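Local atomic coordinates of tail fiber protein (Acinetobacter phage AM24, PDB entry 5W5P), a protein that probably serves as the trimeric tailspike with which the phage recognises, and perhaps cleaves, the capsular polysaccharide of its Acinetobacter host. Residues Cys270-Asp275 with Gly295-Gly300; Asn314-Ser319 with Glu339-Gly344; Val508-Ala513 with Asn556-Phe561; Ala449-Asp454 with Thr604-Ser609. One frame throughout, in Å; residues are numbered along the deposited sequence.

How the interactions relate
Interactions 1 and 2 lie in the long parallel beta-helix, interactions 3 and 4 in the C-terminal antiparallel domain. Along the chain, interaction 1 closes before interaction 2 opens; their centres are about 14 Å apart and they touch where the W316 indole packs against G295 and I273, so the two coil-to-coil contacts pack directly on each other. Interaction 4 follows, its centre about 42 Å from that of interaction 2, and pairs strands 451-461 and 598-608 of a five-stranded sheet. Between these two strands in sequence comes interaction 3, whose strand 509-523 belongs to the same sheet; the two centres are about 32 Å apart. Interactions 3 and 4 meet the second subunit through their own contact residues, interaction 2 at L315.

Interaction 1: residues Cys270-Asp275 with Gly295-Gly300; sequences CNRIID and GVYLDG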
loop_
_atom_site.group_PDB
_atom_site.type_symbol
_atom_site.label_atom_id
_atom_site.label_comp_id
_atom_site.label_asym_id
_atom_site.label_seq_id
_atom_site.Cartn_x
_atom_site.Cartn_y
_atom_site.Cartn_z
ATOM N N CYS A 270 -0.714 -12.869 -21.766
ATOM C CA CYS A 270 0.461 -12.095 -22.139
ATOM C C CYS A 270 1.727 -12.862 -21.772
ATOM O O CYS A 270 1.774 -13.546 -20.746
ATOM C CB CYS A 270 0.451 -10.728 -21.452
ATOM S SG CYS A 270 -1.036 -9.735 -21.773
ATOM N N ASN A 271 2.749 -12.759 -22.625
ATOM C CA ASN A 271 3.996 -13.478 -22.374
ATOM C C ASN A 271 4.798 -12.822 -21.259
ATOM O O ASN A 271 5.413 -13.515 -20.441
ATOM C CB ASN A 271 4.837 -13.555 -23.649
ATOM C CG ASN A 271 4.242 -14.477 -24.689
ATOM O OD1 ASN A 271 3.610 -15.483 -24.359
ATOM N ND2 ASN A 271 4.437 -14.138 -25.959
ATOM N N ARG A 272 4.829 -11.490 -21.233
ATOM C CA ARG A 272 5.505 -10.732 -20.190
ATOM C C ARG A 272 4.731 -9.449 -19.943
ATOM O O ARG A 272 4.087 -8.911 -20.849
ATOM C CB ARG A 272 6.955 -10.375 -20.558
ATOM C CG ARG A 272 7.857 -11.554 -20.861
ATOM C CD ARG A 272 8.444 -12.151 -19.600
ATOM N NE ARG A 272 9.492 -13.122 -19.913
ATOM C CZ ARG A 272 9.281 -14.425 -20.057
ATOM N NH1 ARG A 272 10.292 -15.232 -20.347
ATOM N NH2 ARG A 272 8.057 -14.922 -19.907
ATOM N N ILE A 273 4.794 -8.964 -18.705
ATOM C CA ILE A 273 4.327 -7.613 -18.422
ATOM C C ILE A 273 5.422 -6.606 -18.746
ATOM O O ILE A 273 5.213 -5.662 -19.517
ATOM C CB ILE A 273 3.868 -7.495 -16.958
ATOM C CG1 ILE A 273 2.756 -8.501 -16.656
ATOM C CG2 ILE A 273 3.392 -6.088 -16.668
ATOM C CD1 ILE A 273 2.309 -8.492 -15.199
ATOM N N ILE A 274 6.606 -6.804 -18.174
ATOM C CA ILE A 274 7.786 -6.001 -18.465
ATOM C C ILE A 274 8.903 -6.950 -18.874
ATOM O O ILE A 274 9.142 -7.962 -18.206
ATOM C CB ILE A 274 8.215 -5.145 -17.257
ATOM C CG1 ILE A 274 7.112 -4.150 -16.889
ATOM C CG2 ILE A 274 9.521 -4.421 -17.551
ATOM C CD1 ILE A 274 7.500 -3.202 -15.770
ATOM N N ASP A 275 9.577 -6.632 -19.975
ATOM C CA ASP A 275 10.643 -7.469 -20.521
ATOM C C ASP A 275 11.897 -6.612 -20.672
ATOM O O ASP A 275 12.036 -5.882 -21.658
ATOM C CB ASP A 275 10.215 -8.078 -21.853
ATOM C CG ASP A 275 11.241 -9.036 -22.413
ATOM O OD1 ASP A 275 11.290 -9.200 -23.652
ATOM O OD2 ASP A 275 11.995 -9.628 -21.614
ATOM N N GLY A 295 5.456 -12.317 -15.762
ATOM C CA GLY A 295 5.186 -10.979 -15.270
ATOM C C GLY A 295 6.335 -10.011 -15.452
ATOM O O GLY A 295 6.740 -9.726 -16.582
ATOM N N VAL A 296 6.874 -9.505 -14.346
ATOM C CA VAL A 296 7.925 -8.492 -14.377
ATOM C C VAL A 296 9.272 -9.199 -14.443
ATOM O O VAL A 296 9.734 -9.765 -13.452
ATOM C CB VAL A 296 7.853 -7.569 -13.156
ATOM C CG1 VAL A 296 8.840 -6.424 -13.308
ATOM C CG2 VAL A 296 6.440 -7.049 -12.973
ATOM N N TYR A 297 9.908 -9.161 -15.608
ATOM C CA TYR A 297 11.242 -9.720 -15.794
ATOM C C TYR A 297 12.232 -8.562 -15.866
ATOM O O TYR A 297 12.232 -7.793 -16.836
ATOM C CB TYR A 297 11.308 -10.575 -17.056
ATOM C CG TYR A 297 10.856 -12.010 -16.889
ATOM C CD1 TYR A 297 9.600 -12.314 -16.368
ATOM C CD2 TYR A 297 11.679 -13.065 -17.273
ATOM C CE1 TYR A 297 9.179 -13.632 -16.231
ATOM C CE2 TYR A 297 11.269 -14.380 -17.141
ATOM C CZ TYR A 297 10.019 -14.658 -16.619
ATOM O OH TYR A 297 9.616 -15.969 -16.493
ATOM N N LEU A 298 13.063 -8.426 -14.821
ATOM C CA LEU A 298 14.146 -7.446 -14.769
ATOM C C LEU A 298 15.334 -8.141 -14.100
ATOM O O LEU A 298 15.718 -7.835 -12.974
ATOM C CB LEU A 298 13.735 -6.178 -14.013
ATOM C CG LEU A 298 12.544 -5.369 -14.537
ATOM C CD1 LEU A 298 12.030 -4.405 -13.467
ATOM C CD2 LEU A 298 12.911 -4.620 -15.814
ATOM N N ASP A 299 15.925 -9.109 -14.802
ATOM C CA ASP A 299 16.885 -10.036 -14.207
ATOM C C ASP A 299 18.311 -9.828 -14.717
ATOM O O ASP A 299 19.061 -10.786 -14.910
ATOM C CB ASP A 299 16.445 -11.480 -14.439
ATOM C CG ASP A 299 16.111 -11.770 -15.892
ATOM O OD1 ASP A 299 16.082 -10.823 -16.710
ATOM O OD2 ASP A 299 15.888 -12.957 -16.217
ATOM N N GLY A 300 18.708 -8.575 -14.924
ATOM C CA GLY A 300 20.086 -8.277 -15.252
ATOM C C GLY A 300 21.007 -8.445 -14.054
ATOM O O GLY A 300 20.582 -8.620 -12.912
#
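R272 lays its guanidinium flat on the ring of Y297, where successive coils of a right-handed parallel beta-helix, the fold found in the bodies of many phage tailspikes, pair strand to strand. The two planes are 14° apart, and CZ of R272 sits 3.7 Å from the centroid of the Y297 ring, a cation-pi contact over the face. CD of R272 adds a CH-pi contact over that ring, with NE between the two carbons and also above the face. The chain reaches this place by bending at chi2 (-84°), which turns CD across toward the tyrosine. NH2 of R272 is tied back to N271 O within its own segment, a bond that helps fix the rotation of the guanidinium. Beyond the stack, Y297 OH is hydrogen-bonded to D345, whose carboxylate also forms a long, weak ion pair with R272.

On the face carrying I274 and V296, apolar groups meet: CG2 of I274 touches CD2 of L298 at 3.8 Å, and V284 and L325 close in around this cluster. I273, at the corner, leans CG1 on CA of G295. The backbones run parallel. I273 N gives a 3.0 Å bond to G295 O, to which I274 N adds a weak one. In the next step of the ladder, Y297 N meets I274 O at 3.0 Å.

Interaction 2: residues Asn314-Ser319 with Glu339-Gly344; sequences NLWESS and EGNNTG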
loop_
_atom_site.group_PDB
_atom_site.type_symbol
_atom_site.label_atom_id
_atom_site.label_comp_id
_atom_site.label_asym_id
_atom_site.label_seq_id
_atom_site.Cartn_x
_atom_site.Cartn_y
_atom_site.Cartn_z
ATOM N N ASN A 314 -2.158 -7.400 -6.944
ATOM C CA ASN A 314 -2.394 -7.991 -8.251
ATOM C C ASN A 314 -3.170 -9.300 -8.123
ATOM O O ASN A 314 -3.168 -9.959 -7.079
ATOM C CB ASN A 314 -1.075 -8.266 -8.972
ATOM C CG ASN A 314 -0.400 -7.004 -9.460
ATOM O OD1 ASN A 314 -0.882 -6.339 -10.379
ATOM N ND2 ASN A 314 0.734 -6.675 -8.854
ATOM N N LEU A 315 -3.842 -9.668 -9.210
ATOM C CA LEU A 315 -4.369 -11.014 -9.395
ATOM C C LEU A 315 -3.438 -11.757 -10.343
ATOM O O LEU A 315 -3.053 -11.217 -11.385
ATOM C CB LEU A 315 -5.793 -10.976 -9.948
ATOM C CG LEU A 315 -6.385 -12.209 -10.635
ATOM C CD1 LEU A 315 -6.819 -13.240 -9.627
ATOM C CD2 LEU A 315 -7.570 -11.789 -11.492
ATOM N N TRP A 316 -3.057 -12.982 -9.968
ATOM C CA TRP A 316 -2.118 -13.798 -10.749
ATOM C C TRP A 316 -2.576 -15.254 -10.648
ATOM O O TRP A 316 -2.178 -15.978 -9.730
ATOM C CB TRP A 316 -0.690 -13.618 -10.251
ATOM C CG TRP A 316 0.358 -14.101 -11.199
ATOM C CD1 TRP A 316 1.107 -15.243 -11.087
ATOM C CD2 TRP A 316 0.793 -13.455 -12.401
ATOM N NE1 TRP A 316 1.973 -15.347 -12.149
ATOM C CE2 TRP A 316 1.804 -14.258 -12.966
ATOM C CE3 TRP A 316 0.424 -12.275 -13.054
ATOM C CZ2 TRP A 316 2.448 -13.919 -14.157
ATOM C CZ3 TRP A 316 1.062 -11.939 -14.236
ATOM C CH2 TRP A 316 2.061 -12.758 -14.777
ATOM N N GLU A 317 -3.404 -15.676 -11.602
ATOM C CA GLU A 317 -4.040 -16.985 -11.578
ATOM C C GLU A 317 -3.714 -17.751 -12.853
ATOM O O GLU A 317 -3.665 -17.167 -13.942
ATOM C CB GLU A 317 -5.559 -16.844 -11.423
ATOM C CG GLU A 317 -6.271 -18.097 -10.945
ATOM C CD GLU A 317 -7.687 -17.808 -10.488
ATOM O OE1 GLU A 317 -8.114 -16.638 -10.590
ATOM O OE2 GLU A 317 -8.372 -18.746 -10.024
ATOM N N SER A 318 -3.494 -19.061 -12.707
ATOM C CA SER A 318 -3.220 -19.951 -13.840
ATOM C C SER A 318 -2.097 -19.399 -14.710
ATOM O O SER A 318 -2.123 -19.500 -15.937
ATOM C CB SER A 318 -4.482 -20.191 -14.670
ATOM O OG SER A 318 -5.550 -20.626 -13.849
ATOM N N SER A 319 -1.098 -18.820 -14.065
ATOM C CA SER A 319 -0.080 -18.044 -14.752
ATOM C C SER A 319 1.304 -18.649 -14.513
ATOM O O SER A 319 1.447 -19.734 -13.938
ATOM C CB SER A 319 -0.150 -16.588 -14.294
ATOM O OG SER A 319 -1.266 -15.926 -14.866
ATOM N N GLU A 339 -2.913 -17.864 -7.319
ATOM C CA GLU A 339 -3.783 -19.037 -7.272
ATOM C C GLU A 339 -3.485 -19.951 -8.451
ATOM O O GLU A 339 -3.672 -19.551 -9.605
ATOM C CB GLU A 339 -5.257 -18.625 -7.280
ATOM C CG GLU A 339 -6.227 -19.792 -7.183
ATOM C CD GLU A 339 -6.006 -20.629 -5.935
ATOM O OE1 GLU A 339 -5.800 -20.044 -4.851
ATOM O OE2 GLU A 339 -6.042 -21.874 -6.036
ATOM N N GLY A 340 -3.034 -21.171 -8.157
ATOM C CA GLY A 340 -2.882 -22.227 -9.143
ATOM C C GLY A 340 -2.072 -21.878 -10.374
ATOM O O GLY A 340 -2.569 -21.996 -11.497
ATOM N N ASN A 341 -0.822 -21.464 -10.182
ATOM C CA ASN A 341 0.046 -21.044 -11.274
ATOM C C ASN A 341 1.005 -22.175 -11.628
ATOM O O ASN A 341 1.793 -22.607 -10.781
ATOM C CB ASN A 341 0.808 -19.778 -10.887
ATOM C CG ASN A 341 -0.119 -18.617 -10.571
ATOM O OD1 ASN A 341 -0.744 -18.054 -11.470
ATOM N ND2 ASN A 341 -0.218 -18.257 -9.293
ATOM N N ASN A 342 0.941 -22.646 -12.878
ATOM C CA ASN A 342 1.775 -23.758 -13.327
ATOM C C ASN A 342 2.019 -23.727 -14.834
ATOM O O ASN A 342 1.720 -24.700 -15.535
ATOM C CB ASN A 342 1.139 -25.095 -12.935
ATOM C CG ASN A 342 2.065 -26.287 -13.188
ATOM O OD1 ASN A 342 3.290 -26.152 -13.163
ATOM N ND2 ASN A 342 1.477 -27.454 -13.446
ATOM N N THR A 343 2.562 -22.629 -15.346
ATOM C CA THR A 343 2.888 -22.526 -16.766
ATOM C C THR A 343 4.027 -21.524 -16.917
ATOM O O THR A 343 4.611 -21.072 -15.926
ATOM C CB THR A 343 1.655 -22.141 -17.593
ATOM O OG1 THR A 343 2.030 -21.984 -18.969
ATOM C CG2 THR A 343 1.038 -20.848 -17.082
ATOM N N GLY A 344 4.362 -21.191 -18.165
ATOM C CA GLY A 344 5.492 -20.309 -18.409
ATOM C C GLY A 344 6.794 -20.936 -17.948
ATOM O O GLY A 344 7.054 -22.122 -18.172
#
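N341 turns its CG beside its own backbone N (chi1 -60°) and twists the amide by chi2 -72°, which directs both ends of the amide at the W316-S319 backbone. OD1 of N341 takes the N-H of S319 at 2.7 Å, in the carbonyl plane and on a lone pair. ND2 of N341 gives a 3.0 Å bond to W316 O, which lies in the amide plane. E339 N, 3.1 Å from the same W316 O, approaches from the opposite face of that carbonyl, which is gripped by two donors. The N341 and W316 side chains cross at about a right angle, their amide and ring planes 39° apart, with OD1 of N341 3.4 Å from CD1 of W316; the indole N-H bonds to G320 O.

S318 N donates to E339 O, continuing the parallel pairing of E317 with E339. These two glutamates lie side by side, CG of E317 3.8 Å from CB of E339. T343 rests CG2 on the carbonyl of S319, and OG of S319 bonds to E317 O and to C292 N. The arrangement is that of a beta-helix turn, where a buried asparagine side chain binds the preceding coil as both strands leave their sheet.

Interaction 3: residues Val508-Ala513 with Asn556-Phe561; sequences VVLGAA and NNVSLF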
loop_
_atom_site.group_PDB
_atom_site.type_symbol
_atom_site.label_atom_id
_atom_site.label_comp_id
_atom_site.label_asym_id
_atom_site.label_seq_id
_atom_site.Cartn_x
_atom_site.Cartn_y
_atom_site.Cartn_z
ATOM N N VAL A 508 24.840 11.538 41.910
ATOM C CA VAL A 508 26.201 11.225 41.493
ATOM C C VAL A 508 26.401 9.727 41.682
ATOM O O VAL A 508 26.221 9.203 42.789
ATOM C CB VAL A 508 27.229 12.037 42.297
ATOM C CG1 VAL A 508 28.642 11.570 41.991
ATOM C CG2 VAL A 508 27.069 13.520 42.004
ATOM N N VAL A 509 26.755 9.029 40.607
ATOM C CA VAL A 509 26.882 7.575 40.651
ATOM C C VAL A 509 28.205 7.206 41.314
ATOM O O VAL A 509 29.282 7.510 40.788
ATOM C CB VAL A 509 26.777 6.967 39.247
ATOM C CG1 VAL A 509 27.063 5.472 39.292
ATOM C CG2 VAL A 509 25.397 7.236 38.659
ATOM N N LEU A 510 28.123 6.550 42.477
ATOM C CA LEU A 510 29.295 6.075 43.202
ATOM C C LEU A 510 29.500 4.571 43.096
ATOM O O LEU A 510 30.539 4.071 43.544
ATOM C CB LEU A 510 29.197 6.459 44.688
ATOM C CG LEU A 510 29.255 7.949 45.020
ATOM C CD1 LEU A 510 29.367 8.151 46.517
ATOM C CD2 LEU A 510 30.416 8.618 44.297
ATOM N N GLY A 511 28.545 3.841 42.525
ATOM C CA GLY A 511 28.677 2.405 42.369
ATOM C C GLY A 511 27.683 1.891 41.356
ATOM O O GLY A 511 26.733 2.584 40.976
ATOM N N ALA A 512 27.913 0.657 40.916
ATOM C CA ALA A 512 27.049 0.048 39.917
ATOM C C ALA A 512 27.164 -1.464 40.017
ATOM O O ALA A 512 28.255 -1.998 40.214
ATOM C CB ALA A 512 27.401 0.523 38.500
ATOM N N ALA A 513 26.028 -2.138 39.870
ATOM C CA ALA A 513 25.972 -3.588 39.937
ATOM C C ALA A 513 24.776 -4.064 39.128
ATOM O O ALA A 513 23.945 -3.267 38.681
ATOM C CB ALA A 513 25.874 -4.074 41.387
ATOM N N ASN A 556 39.774 14.799 42.032
ATOM C CA ASN A 556 39.677 14.493 43.451
ATOM C C ASN A 556 39.992 13.036 43.766
ATOM O O ASN A 556 39.970 12.655 44.942
ATOM C CB ASN A 556 38.280 14.850 43.970
ATOM C CG ASN A 556 37.941 16.317 43.766
ATOM O OD1 ASN A 556 36.949 16.654 43.116
ATOM N ND2 ASN A 556 38.766 17.197 44.319
ATOM N N ASN A 557 40.282 12.220 42.747
ATOM C CA ASN A 557 40.668 10.815 42.902
ATOM C C ASN A 557 39.564 10.017 43.604
ATOM O O ASN A 557 39.728 9.496 44.708
ATOM C CB ASN A 557 42.004 10.691 43.651
ATOM C CG ASN A 557 43.145 11.373 42.921
ATOM O OD1 ASN A 557 43.519 10.971 41.819
ATOM N ND2 ASN A 557 43.705 12.413 43.532
ATOM N N VAL A 558 38.430 9.925 42.915
ATOM C CA VAL A 558 37.268 9.188 43.395
ATOM C C VAL A 558 37.009 8.037 42.433
ATOM O O VAL A 558 37.019 8.228 41.212
ATOM C CB VAL A 558 36.032 10.100 43.520
ATOM C CG1 VAL A 558 34.826 9.316 43.999
ATOM C CG2 VAL A 558 36.322 11.256 44.467
ATOM N N SER A 559 36.790 6.843 42.981
ATOM C CA SER A 559 36.530 5.653 42.186
ATOM C C SER A 559 35.188 5.042 42.568
ATOM O O SER A 559 34.630 5.322 43.635
ATOM C CB SER A 559 37.645 4.613 42.358
ATOM O OG SER A 559 38.766 4.922 41.549
ATOM N N LEU A 560 34.665 4.203 41.674
ATOM C CA LEU A 560 33.449 3.461 41.976
ATOM C C LEU A 560 33.694 2.515 43.148
ATOM O O LEU A 560 34.719 1.830 43.207
ATOM C CB LEU A 560 32.982 2.675 40.753
ATOM C CG LEU A 560 32.558 3.467 39.517
ATOM C CD1 LEU A 560 32.283 2.511 38.369
ATOM C CD2 LEU A 560 31.336 4.325 39.807
ATOM N N PHE A 561 32.739 2.476 44.075
ATOM C CA PHE A 561 32.872 1.760 45.336
ATOM C C PHE A 561 32.105 0.444 45.298
ATOM O O PHE A 561 31.006 0.367 44.743
ATOM C CB PHE A 561 32.359 2.626 46.489
ATOM C CG PHE A 561 32.572 2.025 47.856
ATOM C CD1 PHE A 561 33.837 1.991 48.424
ATOM C CD2 PHE A 561 31.504 1.517 48.582
ATOM C CE1 PHE A 561 34.032 1.455 49.680
ATOM C CE2 PHE A 561 31.697 0.977 49.844
ATOM C CZ PHE A 561 32.961 0.946 50.392
#
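L510 O receives the N-H of F561 at 2.8 Å in an almost straight bond (170° at the hydrogen), the one hydrogen bond between 508-513 and 556-561, placed just where L510 and G511 form a classic beta bulge opposite M502. CA of L560 also points a hydrogen at L510 O, 3.4 Å away, so consecutive residues converge on one carbonyl.

Among the side chains, L560 approaches the other backbone closely. Its CG is anti to the carbonyl carbon (chi1 -64°); from there CD2 of L560 reaches the backbone of 509-511, 3.8 Å from C of L510 and 3.9 Å from G511 N. CG1 of V509 comes only loosely to that methyl, at 4.5 Å. The side chain of L510 meets CG1 of V558 through CD2, again 4.5 Å apart, while the ring of F561 leads away from 508-513 and meets the ring of H563 edge-to-face.

Q522 of the second subunit packs on both V509 and L560, bringing the contact to a subunit interface. V558 and N557 form a G1 bulge opposite D553, in the small 551-553/558-559 hairpin. The contact thus joins that hairpin's outgoing chain to the bulged start of strand 509-523 in the antiparallel C-terminal domain.

Interaction 4: residues Ala449-Asp454 with Thr604-Ser609; sequences ARVTFD and TMTIYS
R450 O meets S609 N at 3.0 Å, the bond that opens an antiparallel ladder; OG of S609 lies 2.9 Å from R450 O and also bonds to G618 N and V616 O, its proton not assigned to either carbonyl. V451, paired with Y608, sets CG2 3.9 Å from CD1 of the tyrosine, side by side with it, while its CG1 reaches CG2 of T606.

T452 and I607 exchange two backbone bonds, the shorter from I607 N to T452 O at 2.8 Å. OG1 of T452 is anti to the backbone N (chi1 177°), which puts CG2 between the backbone N and the carbonyl carbon, 3.6 Å from CB of I607. F453 lies alongside T606, its CE2 3.4 Å from OG1 of that threonine. D454 and M605, a selenomethionine, are the next hydrogen-bonded pair, with a 2.7 Å bond from M605 N to D454 O; both strands continue beyond it.

Within the chain, backbone bonds and apolar packing hold the strands, whereas R450 NH2, T452 OG1 and D454 OD2 bond to L395 O, the backbone N of K444 and R438 of the second subunit. The salt bridge to R438 would probably help keep the buried D454 carboxylate ionised.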
loop_
_atom_site.group_PDB
_atom_site.type_symbol
_atom_site.label_atom_id
_atom_site.label_comp_id
_atom_site.label_asym_id
_atom_site.label_seq_id
_atom_site.Cartn_x
_atom_site.Cartn_y
_atom_site.Cartn_z
ATOM N N ALA A 449 6.812 -17.235 20.612
ATOM C CA ALA A 449 7.116 -18.177 21.677
ATOM C C ALA A 449 6.520 -17.744 23.009
ATOM O O ALA A 449 6.921 -18.265 24.054
ATOM C CB ALA A 449 8.630 -18.367 21.810
ATOM N N ARG A 450 5.578 -16.798 22.986
ATOM C CA ARG A 450 4.889 -16.327 24.189
ATOM C C ARG A 450 5.861 -15.720 25.198
ATOM O O ARG A 450 5.651 -15.811 26.410
ATOM C CB ARG A 450 4.063 -17.450 24.832
ATOM C CG ARG A 450 2.891 -17.911 23.978
ATOM C CD ARG A 450 2.486 -19.333 24.308
ATOM N NE ARG A 450 1.630 -19.902 23.275
ATOM C CZ ARG A 450 0.410 -20.383 23.490
ATOM N NH1 ARG A 450 -0.113 -20.375 24.708
ATOM N NH2 ARG A 450 -0.292 -20.875 22.479
ATOM N N VAL A 451 6.931 -15.099 24.703
ATOM C CA VAL A 451 7.899 -14.389 25.531
ATOM C C VAL A 451 7.611 -12.899 25.426
ATOM O O VAL A 451 7.454 -12.368 24.317
ATOM C CB VAL A 451 9.339 -14.703 25.092
ATOM C CG1 VAL A 451 10.331 -13.841 25.852
ATOM C CG2 VAL A 451 9.650 -16.187 25.285
ATOM N N THR A 452 7.532 -12.224 26.573
ATOM C CA THR A 452 7.252 -10.795 26.615
ATOM C C THR A 452 8.246 -10.102 27.539
ATOM O O THR A 452 8.705 -10.676 28.531
ATOM C CB THR A 452 5.805 -10.506 27.074
ATOM O OG1 THR A 452 5.593 -9.090 27.164
ATOM C CG2 THR A 452 5.525 -11.144 28.431
ATOM N N PHE A 453 8.575 -8.859 27.198
ATOM C CA PHE A 453 9.569 -8.082 27.918
ATOM C C PHE A 453 8.908 -6.924 28.653
ATOM O O PHE A 453 7.929 -6.341 28.178
ATOM C CB PHE A 453 10.646 -7.547 26.969
ATOM C CG PHE A 453 11.578 -8.603 26.466
ATOM C CD1 PHE A 453 11.176 -9.485 25.478
ATOM C CD2 PHE A 453 12.856 -8.724 26.987
ATOM C CE1 PHE A 453 12.028 -10.466 25.015
ATOM C CE2 PHE A 453 13.722 -9.706 26.526
ATOM C CZ PHE A 453 13.307 -10.578 25.539
ATOM N N ASP A 454 9.446 -6.609 29.827
ATOM C CA ASP A 454 8.954 -5.504 30.633
ATOM C C ASP A 454 10.145 -4.776 31.231
ATOM O O ASP A 454 11.276 -5.261 31.197
ATOM C CB ASP A 454 8.004 -5.978 31.737
ATOM C CG ASP A 454 6.869 -5.006 31.982
ATOM O OD1 ASP A 454 7.099 -3.784 31.876
ATOM O OD2 ASP A 454 5.749 -5.466 32.279
ATOM N N THR A 604 14.874 -4.785 33.915
ATOM C CA THR A 604 14.353 -5.299 32.652
ATOM C C THR A 604 14.009 -6.770 32.842
ATOM O O THR A 604 14.869 -7.564 33.236
ATOM C CB THR A 604 15.365 -5.128 31.512
ATOM O OG1 THR A 604 15.653 -3.738 31.328
ATOM C CG2 THR A 604 14.794 -5.682 30.215
HETATM N N MSE A 605 12.761 -7.129 32.562
HETATM C CA MSE A 605 12.307 -8.501 32.754
HETATM C C MSE A 605 12.092 -9.241 31.435
HETATM O O MSE A 605 11.670 -8.648 30.444
HETATM C CB MSE A 605 11.017 -8.517 33.577
HETATM C CG MSE A 605 11.195 -8.006 35.004
HETATM SE SE MSE A 605 9.600 -8.234 36.121
HETATM C CE MSE A 605 9.527 -10.187 36.124
ATOM N N THR A 606 12.406 -10.533 31.438
ATOM C CA THR A 606 12.139 -11.449 30.328
ATOM C C THR A 606 11.120 -12.464 30.838
ATOM O O THR A 606 11.479 -13.382 31.580
ATOM C CB THR A 606 13.422 -12.144 29.854
ATOM O OG1 THR A 606 14.426 -11.171 29.532
ATOM C CG2 THR A 606 13.152 -13.011 28.631
ATOM N N ILE A 607 9.853 -12.309 30.455
ATOM C CA ILE A 607 8.766 -13.132 30.983
ATOM C C ILE A 607 8.468 -14.268 30.013
ATOM O O ILE A 607 8.244 -14.037 28.818
ATOM C CB ILE A 607 7.504 -12.292 31.244
ATOM C CG1 ILE A 607 7.798 -11.189 32.264
ATOM C CG2 ILE A 607 6.353 -13.180 31.709
ATOM C CD1 ILE A 607 7.026 -9.907 32.014
ATOM N N TYR A 608 8.457 -15.494 30.528
ATOM C CA TYR A 608 8.100 -16.681 29.756
ATOM C C TYR A 608 6.663 -17.041 30.117
ATOM O O TYR A 608 6.402 -17.599 31.186
ATOM C CB TYR A 608 9.069 -17.827 30.045
ATOM C CG TYR A 608 10.522 -17.415 29.947
ATOM C CD1 TYR A 608 11.180 -17.393 28.717
ATOM C CD2 TYR A 608 11.231 -17.031 31.076
ATOM C CE1 TYR A 608 12.505 -17.005 28.620
ATOM C CE2 TYR A 608 12.552 -16.645 30.991
ATOM C CZ TYR A 608 13.188 -16.633 29.765
ATOM O OH TYR A 608 14.508 -16.244 29.690
ATOM N N SER A 609 5.728 -16.724 29.220
ATOM C CA SER A 609 4.311 -16.811 29.550
ATOM C C SER A 609 3.721 -18.201 29.370
ATOM O O SER A 609 2.614 -18.444 29.862
ATOM C CB SER A 609 3.511 -15.816 28.706
ATOM O OG SER A 609 4.207 -14.591 28.576
#